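Local coordinates for protein importin-95 (Chaetomium thermophilum, PDB 4XRI) that carries various protein cargoes into the nucleus as a flexible HEAT-repeat transport receptor and probably binds a small GTPase, at residues A[229-234]-A[254-259]; A[562-567]-A[609-614]; A[43-48]-A[71-76]. The protein carries 2 engineered substitutions. One frame throughout, in Å; residues are numbered along the deposited sequence.

Contact 1. Residues A[229-234]-A[254-259]; sequences YIMQVV and NRIMAL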
loop_
_atom_site.group_PDB
_atom_site.type_symbol
_atom_site.label_atom_id
_atom_site.label_comp_id
_atom_site.label_asym_id
_atom_site.label_seq_id
_atom_site.Cartn_x
_atom_site.Cartn_y
_atom_site.Cartn_z
ATOM N N TYR A 229 2.798 36.556 5.169
ATOM C CA TYR A 229 2.000 37.001 4.031
ATOM C C TYR A 229 0.941 35.962 3.682
ATOM O O TYR A 229 -0.258 36.241 3.705
ATOM C CB TYR A 229 2.917 37.270 2.830
ATOM C CG TYR A 229 2.306 38.060 1.693
ATOM C CD1 TYR A 229 2.284 37.547 0.400
ATOM C CD2 TYR A 229 1.772 39.326 1.903
ATOM C CE1 TYR A 229 1.739 38.269 -0.651
ATOM C CE2 TYR A 229 1.225 40.054 0.858
ATOM C CZ TYR A 229 1.210 39.520 -0.415
ATOM O OH TYR A 229 0.665 40.243 -1.451
ATOM N N ILE A 230 1.406 34.754 3.384
ATOM C CA ILE A 230 0.543 33.644 3.006
ATOM C C ILE A 230 -0.380 33.215 4.144
ATOM O O ILE A 230 -1.575 33.012 3.938
ATOM C CB ILE A 230 1.381 32.439 2.550
ATOM C CG1 ILE A 230 2.157 32.801 1.285
ATOM C CG2 ILE A 230 0.500 31.226 2.321
ATOM C CD1 ILE A 230 3.239 31.810 0.924
ATOM N N MET A 231 0.172 33.095 5.347
ATOM C CA MET A 231 -0.609 32.644 6.493
ATOM C C MET A 231 -1.721 33.627 6.851
ATOM O O MET A 231 -2.806 33.219 7.270
ATOM C CB MET A 231 0.297 32.414 7.706
ATOM C CG MET A 231 1.274 31.253 7.536
ATOM S SD MET A 231 0.452 29.715 7.075
ATOM C CE MET A 231 -0.447 29.353 8.578
ATOM N N GLN A 232 -1.460 34.919 6.677
ATOM C CA GLN A 232 -2.460 35.930 7.000
ATOM C C GLN A 232 -3.694 35.795 6.113
ATOM O O GLN A 232 -4.818 35.804 6.606
ATOM C CB GLN A 232 -1.872 37.338 6.874
ATOM C CG GLN A 232 -2.784 38.451 7.386
ATOM C CD GLN A 232 -3.806 38.903 6.357
ATOM O OE1 GLN A 232 -3.546 38.878 5.154
ATOM N NE2 GLN A 232 -4.979 39.309 6.828
ATOM N N VAL A 233 -3.478 35.664 4.808
ATOM C CA VAL A 233 -4.584 35.595 3.863
ATOM C C VAL A 233 -5.329 34.266 3.983
ATOM O O VAL A 233 -6.539 34.208 3.780
ATOM C CB VAL A 233 -4.103 35.806 2.398
ATOM C CG1 VAL A 233 -3.358 34.598 1.868
ATOM C CG2 VAL A 233 -5.283 36.129 1.502
ATOM N N VAL A 234 -4.611 33.202 4.334
ATOM C CA VAL A 234 -5.237 31.891 4.470
ATOM C C VAL A 234 -6.140 31.867 5.700
ATOM O O VAL A 234 -7.278 31.400 5.641
ATOM C CB VAL A 234 -4.195 30.759 4.578
ATOM C CG1 VAL A 234 -4.868 29.451 4.958
ATOM C CG2 VAL A 234 -3.442 30.598 3.267
ATOM N N ASN A 254 -4.415 22.668 5.156
ATOM C CA ASN A 254 -4.047 21.267 5.331
ATOM C C ASN A 254 -2.767 20.914 4.592
ATOM O O ASN A 254 -1.943 20.145 5.087
ATOM C CB ASN A 254 -5.178 20.352 4.862
ATOM C CG ASN A 254 -6.420 20.473 5.725
ATOM O OD1 ASN A 254 -6.381 21.059 6.805
ATOM N ND2 ASN A 254 -7.530 19.919 5.252
ATOM N N ARG A 255 -2.606 21.483 3.402
ATOM C CA ARG A 255 -1.404 21.261 2.610
ATOM C C ARG A 255 -0.210 21.972 3.236
ATOM O O ARG A 255 0.911 21.462 3.211
ATOM C CB ARG A 255 -1.615 21.725 1.167
ATOM C CG ARG A 255 -2.446 20.755 0.352
ATOM C CD ARG A 255 -2.793 21.286 -1.027
ATOM N NE ARG A 255 -3.768 20.410 -1.673
ATOM C CZ ARG A 255 -4.159 20.511 -2.938
ATOM N NH1 ARG A 255 -3.658 21.457 -3.719
ATOM N NH2 ARG A 255 -5.054 19.658 -3.422
ATOM N N ILE A 256 -0.461 23.148 3.804
ATOM C CA ILE A 256 0.578 23.899 4.498
ATOM C C ILE A 256 1.113 23.107 5.688
ATOM O O ILE A 256 2.327 22.984 5.872
ATOM C CB ILE A 256 0.056 25.269 4.981
ATOM C CG1 ILE A 256 -0.093 26.227 3.795
ATOM C CG2 ILE A 256 0.990 25.863 6.028
ATOM C CD1 ILE A 256 -0.818 27.507 4.131
ATOM N N MET A 257 0.199 22.565 6.488
ATOM C CA MET A 257 0.573 21.754 7.641
ATOM C C MET A 257 1.361 20.515 7.222
ATOM O O MET A 257 2.350 20.155 7.858
ATOM C CB MET A 257 -0.673 21.339 8.425
ATOM C CG MET A 257 -0.381 20.454 9.641
ATOM S SD MET A 257 0.668 21.265 10.869
ATOM C CE MET A 257 -0.345 22.677 11.294
ATOM N N ALA A 258 0.920 19.875 6.142
ATOM C CA ALA A 258 1.553 18.653 5.651
ATOM C C ALA A 258 2.973 18.922 5.162
ATOM O O ALA A 258 3.865 18.087 5.317
ATOM C CB ALA A 258 0.723 18.037 4.536
ATOM N N LEU A 259 3.176 20.099 4.584
ATOM C CA LEU A 259 4.467 20.458 4.014
ATOM C C LEU A 259 5.374 21.190 4.996
ATOM O O LEU A 259 6.591 21.016 4.970
ATOM C CB LEU A 259 4.271 21.329 2.771
ATOM C CG LEU A 259 3.748 20.674 1.494
ATOM C CD1 LEU A 259 3.173 21.734 0.570
ATOM C CD2 LEU A 259 4.864 19.913 0.796
#

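Contact 2. Residues A[562-567]-A[609-614]; sequences ETLPLQ and MQVLLQ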
loop_
_atom_site.group_PDB
_atom_site.type_symbol
_atom_site.label_atom_id
_atom_site.label_comp_id
_atom_site.label_asym_id
_atom_site.label_seq_id
_atom_site.Cartn_x
_atom_site.Cartn_y
_atom_site.Cartn_z
ATOM N N GLU A 562 -16.498 -31.348 -3.717
ATOM C CA GLU A 562 -17.852 -31.022 -4.149
ATOM C C GLU A 562 -17.912 -29.785 -5.052
ATOM O O GLU A 562 -18.913 -29.561 -5.733
ATOM C CB GLU A 562 -18.757 -30.830 -2.930
ATOM C CG GLU A 562 -19.185 -32.141 -2.286
ATOM C CD GLU A 562 -19.820 -31.961 -0.919
ATOM O OE1 GLU A 562 -19.883 -30.812 -0.437
ATOM O OE2 GLU A 562 -20.254 -32.972 -0.326
ATOM N N THR A 563 -16.843 -28.993 -5.067
ATOM C CA THR A 563 -16.792 -27.812 -5.929
ATOM C C THR A 563 -16.512 -28.175 -7.381
ATOM O O THR A 563 -16.719 -27.362 -8.285
ATOM C CB THR A 563 -15.714 -26.804 -5.474
ATOM O OG1 THR A 563 -14.411 -27.367 -5.660
ATOM C CG2 THR A 563 -15.902 -26.423 -4.011
ATOM N N LEU A 564 -16.032 -29.395 -7.602
ATOM C CA LEU A 564 -15.693 -29.838 -8.950
ATOM C C LEU A 564 -16.934 -29.990 -9.840
ATOM O O LEU A 564 -16.950 -29.474 -10.959
ATOM C CB LEU A 564 -14.899 -31.151 -8.910
ATOM C CG LEU A 564 -13.450 -31.052 -8.431
ATOM C CD1 LEU A 564 -12.764 -32.407 -8.529
ATOM C CD2 LEU A 564 -12.694 -30.012 -9.241
ATOM N N PRO A 565 -17.981 -30.694 -9.363
ATOM C CA PRO A 565 -19.175 -30.668 -10.215
ATOM C C PRO A 565 -19.886 -29.315 -10.182
ATOM O O PRO A 565 -20.639 -29.000 -11.103
ATOM C CB PRO A 565 -20.057 -31.771 -9.618
ATOM C CG PRO A 565 -19.608 -31.901 -8.211
ATOM C CD PRO A 565 -18.137 -31.635 -8.238
ATOM N N LEU A 566 -19.653 -28.535 -9.130
ATOM C CA LEU A 566 -20.192 -27.180 -9.042
ATOM C C LEU A 566 -19.633 -26.305 -10.158
ATOM O O LEU A 566 -20.359 -25.518 -10.765
ATOM C CB LEU A 566 -19.879 -26.558 -7.678
ATOM C CG LEU A 566 -21.014 -26.488 -6.651
ATOM C CD1 LEU A 566 -21.645 -27.854 -6.437
ATOM C CD2 LEU A 566 -20.498 -25.921 -5.336
ATOM N N GLN A 567 -18.335 -26.456 -10.411
ATOM C CA GLN A 567 -17.642 -25.779 -11.503
ATOM C C GLN A 567 -18.382 -25.954 -12.828
ATOM O O GLN A 567 -18.445 -25.036 -13.640
ATOM C CB GLN A 567 -16.210 -26.314 -11.613
ATOM C CG GLN A 567 -15.504 -25.994 -12.911
ATOM C CD GLN A 567 -15.181 -24.522 -13.052
ATOM O OE1 GLN A 567 -15.688 -23.851 -13.951
ATOM N NE2 GLN A 567 -14.327 -24.013 -12.170
ATOM N N MET A 609 -3.831 -34.254 -3.026
ATOM C CA MET A 609 -3.246 -33.995 -4.337
ATOM C C MET A 609 -4.214 -34.307 -5.475
ATOM O O MET A 609 -4.189 -33.649 -6.514
ATOM C CB MET A 609 -1.956 -34.797 -4.517
ATOM C CG MET A 609 -0.793 -34.277 -3.680
ATOM S SD MET A 609 -0.487 -32.514 -3.938
ATOM C CE MET A 609 0.083 -32.517 -5.632
ATOM N N GLN A 610 -5.065 -35.309 -5.281
ATOM C CA GLN A 610 -6.032 -35.684 -6.311
ATOM C C GLN A 610 -7.009 -34.547 -6.601
ATOM O O GLN A 610 -7.234 -34.199 -7.758
ATOM C CB GLN A 610 -6.803 -36.943 -5.903
ATOM C CG GLN A 610 -7.865 -37.385 -6.901
ATOM C CD GLN A 610 -7.288 -38.138 -8.085
ATOM O OE1 GLN A 610 -6.083 -38.384 -8.152
ATOM N NE2 GLN A 610 -8.149 -38.513 -9.025
ATOM N N VAL A 611 -7.574 -33.960 -5.552
ATOM C CA VAL A 611 -8.563 -32.902 -5.732
ATOM C C VAL A 611 -7.896 -31.589 -6.135
ATOM O O VAL A 611 -8.444 -30.827 -6.928
ATOM C CB VAL A 611 -9.422 -32.687 -4.454
ATOM C CG1 VAL A 611 -8.577 -32.210 -3.285
ATOM C CG2 VAL A 611 -10.553 -31.708 -4.727
ATOM N N LEU A 612 -6.697 -31.340 -5.614
ATOM C CA LEU A 612 -5.997 -30.092 -5.898
ATOM C C LEU A 612 -5.548 -30.023 -7.351
ATOM O O LEU A 612 -5.618 -28.967 -7.978
ATOM C CB LEU A 612 -4.792 -29.915 -4.970
ATOM C CG LEU A 612 -5.100 -29.515 -3.524
ATOM C CD1 LEU A 612 -3.813 -29.201 -2.774
ATOM C CD2 LEU A 612 -6.058 -28.329 -3.480
ATOM N N LEU A 613 -5.084 -31.148 -7.885
ATOM C CA LEU A 613 -4.658 -31.195 -9.278
ATOM C C LEU A 613 -5.859 -31.144 -10.218
ATOM O O LEU A 613 -5.789 -30.555 -11.296
ATOM C CB LEU A 613 -3.825 -32.450 -9.552
ATOM C CG LEU A 613 -2.429 -32.457 -8.927
ATOM C CD1 LEU A 613 -1.617 -33.648 -9.424
ATOM C CD2 LEU A 613 -1.705 -31.155 -9.216
ATOM N N GLN A 614 -6.958 -31.766 -9.801
ATOM C CA GLN A 614 -8.198 -31.727 -10.569
ATOM C C GLN A 614 -8.743 -30.306 -10.662
ATOM O O GLN A 614 -9.314 -29.915 -11.680
ATOM C CB GLN A 614 -9.247 -32.651 -9.946
ATOM C CG GLN A 614 -9.094 -34.110 -10.341
ATOM C CD GLN A 614 -10.096 -35.013 -9.652
ATOM O OE1 GLN A 614 -10.510 -34.757 -8.523
ATOM N NE2 GLN A 614 -10.500 -36.076 -10.337
#

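Contact 3. Residues A[43-48]-A[71-76]; sequences SQYLLT and KNAFSA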
loop_
_atom_site.group_PDB
_atom_site.type_symbol
_atom_site.label_atom_id
_atom_site.label_comp_id
_atom_site.label_asym_id
_atom_site.label_seq_id
_atom_site.Cartn_x
_atom_site.Cartn_y
_atom_site.Cartn_z
ATOM N N SER A 43 -2.015 18.744 -36.809
ATOM C CA SER A 43 -2.157 20.193 -36.717
ATOM C C SER A 43 -3.607 20.630 -36.895
ATOM O O SER A 43 -4.111 21.463 -36.141
ATOM C CB SER A 43 -1.273 20.885 -37.757
ATOM O OG SER A 43 0.098 20.685 -37.464
ATOM N N GLN A 44 -4.275 20.060 -37.892
ATOM C CA GLN A 44 -5.666 20.395 -38.169
ATOM C C GLN A 44 -6.563 19.924 -37.031
ATOM O O GLN A 44 -7.573 20.557 -36.716
ATOM C CB GLN A 44 -6.116 19.777 -39.494
ATOM C CG GLN A 44 -7.156 20.599 -40.236
ATOM C CD GLN A 44 -6.628 21.956 -40.665
ATOM O OE1 GLN A 44 -5.418 22.154 -40.797
ATOM N NE2 GLN A 44 -7.535 22.902 -40.880
ATOM N N TYR A 45 -6.179 18.807 -36.423
ATOM C CA TYR A 45 -6.858 18.281 -35.243
ATOM C C TYR A 45 -6.786 19.294 -34.105
ATOM O O TYR A 45 -7.782 19.560 -33.431
ATOM C CB TYR A 45 -6.234 16.945 -34.828
ATOM C CG TYR A 45 -6.822 16.307 -33.586
ATOM C CD1 TYR A 45 -8.133 15.850 -33.566
ATOM C CD2 TYR A 45 -6.050 16.127 -32.444
ATOM C CE1 TYR A 45 -8.667 15.252 -32.436
ATOM C CE2 TYR A 45 -6.572 15.530 -31.311
ATOM C CZ TYR A 45 -7.881 15.093 -31.313
ATOM O OH TYR A 45 -8.405 14.500 -30.187
ATOM N N LEU A 46 -5.602 19.867 -33.910
ATOM C CA LEU A 46 -5.389 20.872 -32.874
ATOM C C LEU A 46 -6.220 22.123 -33.129
ATOM O O LEU A 46 -6.884 22.631 -32.227
ATOM C CB LEU A 46 -3.908 21.248 -32.778
ATOM C CG LEU A 46 -2.936 20.138 -32.383
ATOM C CD1 LEU A 46 -1.564 20.719 -32.070
ATOM C CD2 LEU A 46 -3.473 19.342 -31.205
ATOM N N LEU A 47 -6.172 22.614 -34.364
ATOM C CA LEU A 47 -6.921 23.803 -34.756
ATOM C C LEU A 47 -8.417 23.628 -34.550
ATOM O O LEU A 47 -9.077 24.484 -33.960
ATOM C CB LEU A 47 -6.645 24.149 -36.218
ATOM C CG LEU A 47 -5.334 24.885 -36.483
ATOM C CD1 LEU A 47 -5.114 25.068 -37.974
ATOM C CD2 LEU A 47 -5.362 26.223 -35.775
ATOM N N THR A 48 -8.942 22.515 -35.051
ATOM C CA THR A 48 -10.360 22.202 -34.925
ATOM C C THR A 48 -10.811 22.225 -33.469
ATOM O O THR A 48 -11.835 22.820 -33.128
ATOM C CB THR A 48 -10.686 20.819 -35.523
ATOM O OG1 THR A 48 -10.285 20.785 -36.899
ATOM C CG2 THR A 48 -12.178 20.534 -35.426
ATOM N N LYS A 71 -5.968 19.176 -24.846
ATOM C CA LYS A 71 -4.966 18.965 -23.809
ATOM C C LYS A 71 -4.334 17.583 -23.931
ATOM O O LYS A 71 -3.115 17.434 -23.842
ATOM C CB LYS A 71 -5.592 19.140 -22.420
ATOM C CG LYS A 71 -4.626 18.951 -21.254
ATOM C CD LYS A 71 -4.762 17.572 -20.615
ATOM C CE LYS A 71 -6.154 17.345 -20.047
ATOM N NZ LYS A 71 -6.259 16.018 -19.374
ATOM N N ASN A 72 -5.177 16.577 -24.143
ATOM C CA ASN A 72 -4.720 15.196 -24.235
ATOM C C ASN A 72 -3.984 14.890 -25.532
ATOM O O ASN A 72 -3.400 13.817 -25.685
ATOM C CB ASN A 72 -5.903 14.240 -24.092
ATOM C CG ASN A 72 -6.441 14.183 -22.678
ATOM O OD1 ASN A 72 -5.734 14.493 -21.721
ATOM N ND2 ASN A 72 -7.697 13.777 -22.539
ATOM N N ALA A 73 -4.013 15.834 -26.466
ATOM C CA ALA A 73 -3.368 15.630 -27.756
ATOM C C ALA A 73 -1.852 15.737 -27.641
ATOM O O ALA A 73 -1.122 15.237 -28.496
ATOM C CB ALA A 73 -3.891 16.626 -28.776
ATOM N N PHE A 74 -1.382 16.383 -26.580
ATOM C CA PHE A 74 0.053 16.520 -26.356
ATOM C C PHE A 74 0.404 16.517 -24.869
ATOM O O PHE A 74 1.343 17.187 -24.444
ATOM C CB PHE A 74 0.580 17.796 -27.019
ATOM C CG PHE A 74 -0.277 19.008 -26.777
ATOM C CD1 PHE A 74 -0.088 19.795 -25.656
ATOM C CD2 PHE A 74 -1.266 19.364 -27.679
ATOM C CE1 PHE A 74 -0.871 20.912 -25.433
ATOM C CE2 PHE A 74 -2.052 20.479 -27.464
ATOM C CZ PHE A 74 -1.854 21.256 -26.339
ATOM N N SER A 75 -0.354 15.757 -24.082
ATOM C CA SER A 75 -0.052 15.594 -22.664
ATOM C C SER A 75 -0.609 14.281 -22.123
ATOM O O SER A 75 -1.606 13.766 -22.624
ATOM C CB SER A 75 -0.599 16.770 -21.853
ATOM O OG SER A 75 -2.012 16.780 -21.875
ATOM N N ALA A 76 0.051 13.743 -21.099
ATOM C CA ALA A 76 -0.379 12.500 -20.466
ATOM C C ALA A 76 0.233 12.351 -19.077
ATOM O O ALA A 76 1.227 12.997 -18.757
ATOM C CB ALA A 76 -0.013 11.304 -21.335
#

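Contact 1. Residues A[229-234]-A[254-259]
I256 projects its side chain into the face of helix 224-238 and meets three residues there, I230, M231 and V234, entirely through van der Waals contact. Its outermost methyl does most of the work: CD1 lies 3.9 Å from M231 SD, 4.1 Å from V234 CG2 and 4.3 Å from I230 CG2. The branch methyl adds a second touch, with I256 CG2 4.0 Å from M231 SD, so the sulfur rests against both arms of the isoleucine. M231 and I256 pass alongside each other in opposite senses, whereas V234 and I256 meet tip to tip. An extended outer torsion (chi2 170°) carries CD1 far enough from its own helix to reach all three partners, and this matters because the axes of the two short segments come no closer than 12.3 Å. M231 makes the complementary move: its first torsion and a bend at chi2 (-54°) turn the sulfur toward I256 although its CB does not aim there. Flexible, polarisable methionine suits such a wide interface, and the branched residues I230 and V234 offer methyls close to a rigid backbone.

Further out, the same residues belong to a larger apolar core. I256 also touches M264, M231 leans on Y267 and L272 of helix 265-280, and I230 reaches L186 of helix 182-193. A glycerol molecule, probably from the crystallisation liquor, lies about 4 Å from the M231 side chain. On other sides of helix 243-260, a salt bridge from R255 to D212 and a bond from N254 ND2 to L290 O link it to other parts of the chain. Two successive helices running in opposing directions, their segments inclined at 145° and joined by buried apolar side chains, are the characteristic pairing of a HEAT-repeat solenoid.

Contact 2. Residues A[562-567]-A[609-614]
L564 turns its CG anti to its own carbonyl carbon (chi1 -73°) and then extends (chi2 -176°), which thrusts CD1 out toward helix 605-616. Q614 has a similar first torsion and a straight chain beyond CG (chi2 177°), and the two side chains cross at about a right angle. CD1 of L564 therefore lies across the glutamine, 3.8 Å from Q614 CB and 3.3 Å from Q614 OE1. The methyl is in van der Waals contact with the amide oxygen, and no hydrogen bond links the segments. The other branch of the leucine, CD2, approaches the backbone at Q614 O, 4.2 Å away, an oxygen that accepts a hydrogen bond from S617 OG. V611 CG2 makes a looser apolar contact with L564 CD1 at 4.5 Å. A leucine suits this half-covered place because one methyl, CD1, spans the stem and the amide oxygen of a glutamine while the other branch turns to the backbone; glutamine tolerates a partly exposed position.

Helix 546-567 is weakly bonded and kinked here: the N atoms of L564 and P565 lack a bond to the preceding turn, the latter because proline has no N-H. T563 OG1 bonds L560 O in its own helix and accepts from Q583 NE2 of helix 573-597, while V611 also packs on L557 and L560. L612 faces helix 625-640 and L613 faces helix 648-660, so helix 605-616 is wedged among several helices.

Contact 3. Residues A[43-48]-A[71-76]
L46 approaches A73 and F74 step by step. Its CB is 6.1 Å from A73 CB and its CG 5.1 Å, too far to touch; CD2 then closes to 3.7 Å from A73 CB. The first torsion, with CG anti to the carbonyl carbon (chi1 -63°), brings this branch nearer than the direction of CB would suggest. The same methyl lies near the plane of the F74 ring, at its edge, 4.2 Å from F74 CD2.

The early turns of helix 42-54 thus meet the C-terminal part of helix 60-72 and the residues after it, an arrangement consistent with a helical hairpin of the importin-beta N-terminal domain. A73 suits this place, its single methyl sitting in the angle between L46 and Y45: besides L46 it meets the edge of the Y45 ring, with Y45 CE2 3.8 Å from A73 CB. The Y45 side chain also touches L34 and A37 of helix 24-40.

F74 is set by neighbours on other sides, A126 and I127 of helix 114-131 and the ring of W89, whose plane is inclined about 45° to its own. L46 touches W89 as well, and V101 of helix 95-108.

The three contacts come in series along the chain, contact 3 first, then contact 1, then contact 2, without touching. Contacts 1 and 3 are the nearer pair, with centres 36 Å apart and nearest atoms about 16 Å apart. Contact 2 lies far off: its centre is 61 Å from that of contact 1, on the opposite side of the chain's centre, and 54 Å from that of contact 3. Contacts 1 and 3 each join consecutive helices, whereas contact 2 joins two helices separated in sequence by helix 573-597. Packing within and between successive helix pairs builds a long, flexible solenoid. One glycerol, probably from the crystallisation liquor, lies by M231 and another bonds Q610.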